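Long-range contact in regulatory protein E2 (Bovine papillomavirus type 1, PDB 2JEX), which regulates viral transcription and is thought to help initiate viral DNA replication, binding DNA as a dimer and improving the DNA-binding specificity of the E1 protein: residues Glu13-Leu18 / Ile30-Ala35. The protein carries 1 engineered substitution. Sequence-based numbering, arbitrary orientation.
Sequences ETQMQL and ILYWTA
Gln15 and Tyr32 cross at about a right angle where two antiparallel helices of the E2 transactivation domain pack together. Helices 4-21 and 26-48 form a hairpin in its N-terminal three-helix part; helix 62-83 packs on the other side of helix 26-48, where it meets Trp33. The two short segments run at 148° to each other, and their axes come within 8.8 Å. Tyr32 has CG anti to its backbone N (chi1 167°), which turns the CD1/CE1 side of the ring to Gln15. Gln15 CG lies 3.8 Å from Tyr32 CE1, an oblique approach to the ring. The amide and ring planes are 81° apart. Gln15 NE2 is hydrogen-bonded to Ala11 O and Glu39 OE1, so the amide nitrogen is tied to both helices. Leu18 reaches in one turn further on. Its CD1 lies over the backbone of helix 26-48, 3.6 Å from Tyr32 N, and also touches Tyr32 CB and Leu31 CB. Thr14 turns its methyl to the partner helix, while its OG1 bonds back to Val10 O. One branch serves the interface, the other its own helix. Ala35 receives the methyl: Thr14 CG2 sits 3.8 Å from Ala35 CB.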
loop_
_atom_site.group_PDB
_atom_site.type_symbol
_atom_site.label_atom_id
_atom_site.label_comp_id
_atom_site.label_asym_id
_atom_site.label_seq_id
_atom_site.Cartn_x
_atom_site.Cartn_y
_atom_site.Cartn_z
ATOM N N GLU A 13 22.018 7.319 0.503
ATOM C CA GLU A 13 22.847 6.120 0.627
ATOM C C GLU A 13 22.191 5.069 1.523
ATOM O O GLU A 13 22.345 3.873 1.289
ATOM C CB GLU A 13 24.225 6.493 1.189
ATOM C CG GLU A 13 25.343 5.510 0.873
ATOM C CD GLU A 13 26.038 5.818 -0.443
ATOM O OE1 GLU A 13 27.272 6.035 -0.427
ATOM O OE2 GLU A 13 25.356 5.854 -1.492
ATOM N N THR A 14 21.477 5.523 2.551
ATOM C CA THR A 14 20.731 4.645 3.456
ATOM C C THR A 14 19.608 3.894 2.729
ATOM O O THR A 14 19.429 2.685 2.931
ATOM C CB THR A 14 20.168 5.431 4.671
ATOM O OG1 THR A 14 21.254 5.941 5.449
ATOM C CG2 THR A 14 19.322 4.537 5.557
ATOM N N GLN A 15 18.867 4.614 1.884
ATOM C CA GLN A 15 17.822 4.029 1.055
ATOM C C GLN A 15 18.416 3.000 0.101
ATOM O O GLN A 15 17.887 1.891 -0.027
ATOM C CB GLN A 15 17.093 5.111 0.257
ATOM C CG GLN A 15 16.198 6.026 1.071
ATOM C CD GLN A 15 15.870 7.311 0.328
ATOM O OE1 GLN A 15 15.134 7.309 -0.663
ATOM N NE2 GLN A 15 16.419 8.416 0.805
ATOM N N MET A 16 19.528 3.367 -0.542
ATOM C CA MET A 16 20.206 2.495 -1.507
ATOM C C MET A 16 20.795 1.240 -0.851
ATOM O O MET A 16 20.815 0.166 -1.457
ATOM C CB MET A 16 21.284 3.277 -2.262
ATOM C CG MET A 16 21.541 2.787 -3.683
ATOM S SD MET A 16 22.533 3.931 -4.685
ATOM C CE MET A 16 21.385 5.292 -4.921
ATOM N N GLN A 17 21.264 1.385 0.388
ATOM C CA GLN A 17 21.780 0.259 1.178
ATOM C C GLN A 17 20.679 -0.697 1.621
ATOM O O GLN A 17 20.876 -1.906 1.657
ATOM C CB GLN A 17 22.529 0.764 2.414
ATOM C CG GLN A 17 23.982 1.149 2.159
ATOM C CD GLN A 17 24.628 1.854 3.348
ATOM O OE1 GLN A 17 23.941 2.409 4.217
ATOM N NE2 GLN A 17 25.961 1.841 3.383
ATOM N N LEU A 18 19.525 -0.145 1.975
ATOM C CA LEU A 18 18.432 -0.948 2.508
ATOM C C LEU A 18 17.641 -1.668 1.419
ATOM O O LEU A 18 17.125 -2.766 1.649
ATOM C CB LEU A 18 17.526 -0.106 3.414
ATOM C CG LEU A 18 18.121 0.178 4.801
ATOM C CD1 LEU A 18 17.379 1.292 5.513
ATOM C CD2 LEU A 18 18.164 -1.080 5.667
ATOM N N ILE A 30 11.347 0.919 8.927
ATOM C CA ILE A 30 11.236 2.151 9.693
ATOM C C ILE A 30 12.409 3.066 9.336
ATOM O O ILE A 30 12.204 4.237 9.006
ATOM C CB ILE A 30 11.176 1.875 11.220
ATOM C CG1 ILE A 30 9.861 1.153 11.563
ATOM C CG2 ILE A 30 11.358 3.194 12.025
ATOM C CD1 ILE A 30 9.734 0.647 12.985
ATOM N N LEU A 31 13.618 2.505 9.371
ATOM C CA LEU A 31 14.856 3.202 9.025
ATOM C C LEU A 31 14.865 3.747 7.608
ATOM O O LEU A 31 15.280 4.878 7.386
ATOM C CB LEU A 31 16.053 2.268 9.214
ATOM C CG LEU A 31 17.017 2.402 10.393
ATOM C CD1 LEU A 31 16.431 3.151 11.591
ATOM C CD2 LEU A 31 17.523 1.014 10.790
ATOM N N TYR A 32 14.414 2.927 6.659
ATOM C CA TYR A 32 14.301 3.314 5.256
ATOM C C TYR A 32 13.365 4.505 5.070
ATOM O O TYR A 32 13.690 5.430 4.331
ATOM C CB TYR A 32 13.845 2.119 4.391
ATOM C CG TYR A 32 13.398 2.495 2.992
ATOM C CD1 TYR A 32 14.320 2.614 1.947
ATOM C CD2 TYR A 32 12.054 2.744 2.717
ATOM C CE1 TYR A 32 13.913 2.974 0.661
ATOM C CE2 TYR A 32 11.632 3.103 1.437
ATOM C CZ TYR A 32 12.562 3.216 0.418
ATOM O OH TYR A 32 12.140 3.579 -0.837
ATOM N N TRP A 33 12.207 4.483 5.724
ATOM C CA TRP A 33 11.238 5.570 5.542
ATOM C C TRP A 33 11.647 6.858 6.225
ATOM O O TRP A 33 11.295 7.940 5.764
ATOM C CB TRP A 33 9.826 5.159 5.944
ATOM C CG TRP A 33 9.206 4.320 4.893
ATOM C CD1 TRP A 33 8.968 2.973 4.948
ATOM C CD2 TRP A 33 8.776 4.753 3.596
ATOM N NE1 TRP A 33 8.402 2.539 3.767
ATOM C CE2 TRP A 33 8.275 3.609 2.918
ATOM C CE3 TRP A 33 8.759 5.994 2.940
ATOM C CZ2 TRP A 33 7.762 3.671 1.617
ATOM C CZ3 TRP A 33 8.239 6.056 1.643
ATOM C CH2 TRP A 33 7.755 4.897 0.995
ATOM N N THR A 34 12.396 6.729 7.317
ATOM C CA THR A 34 12.934 7.878 8.026
ATOM C C THR A 34 14.023 8.569 7.189
ATOM O O THR A 34 14.210 9.780 7.286
ATOM C CB THR A 34 13.498 7.453 9.385
ATOM O OG1 THR A 34 14.586 6.550 9.175
ATOM C CG2 THR A 34 12.445 6.723 10.169
ATOM N N ALA A 35 14.723 7.784 6.367
ATOM C CA ALA A 35 15.712 8.308 5.441
ATOM C C ALA A 35 15.057 8.950 4.221
ATOM O O ALA A 35 15.577 9.929 3.688
ATOM C CB ALA A 35 16.673 7.215 5.021
#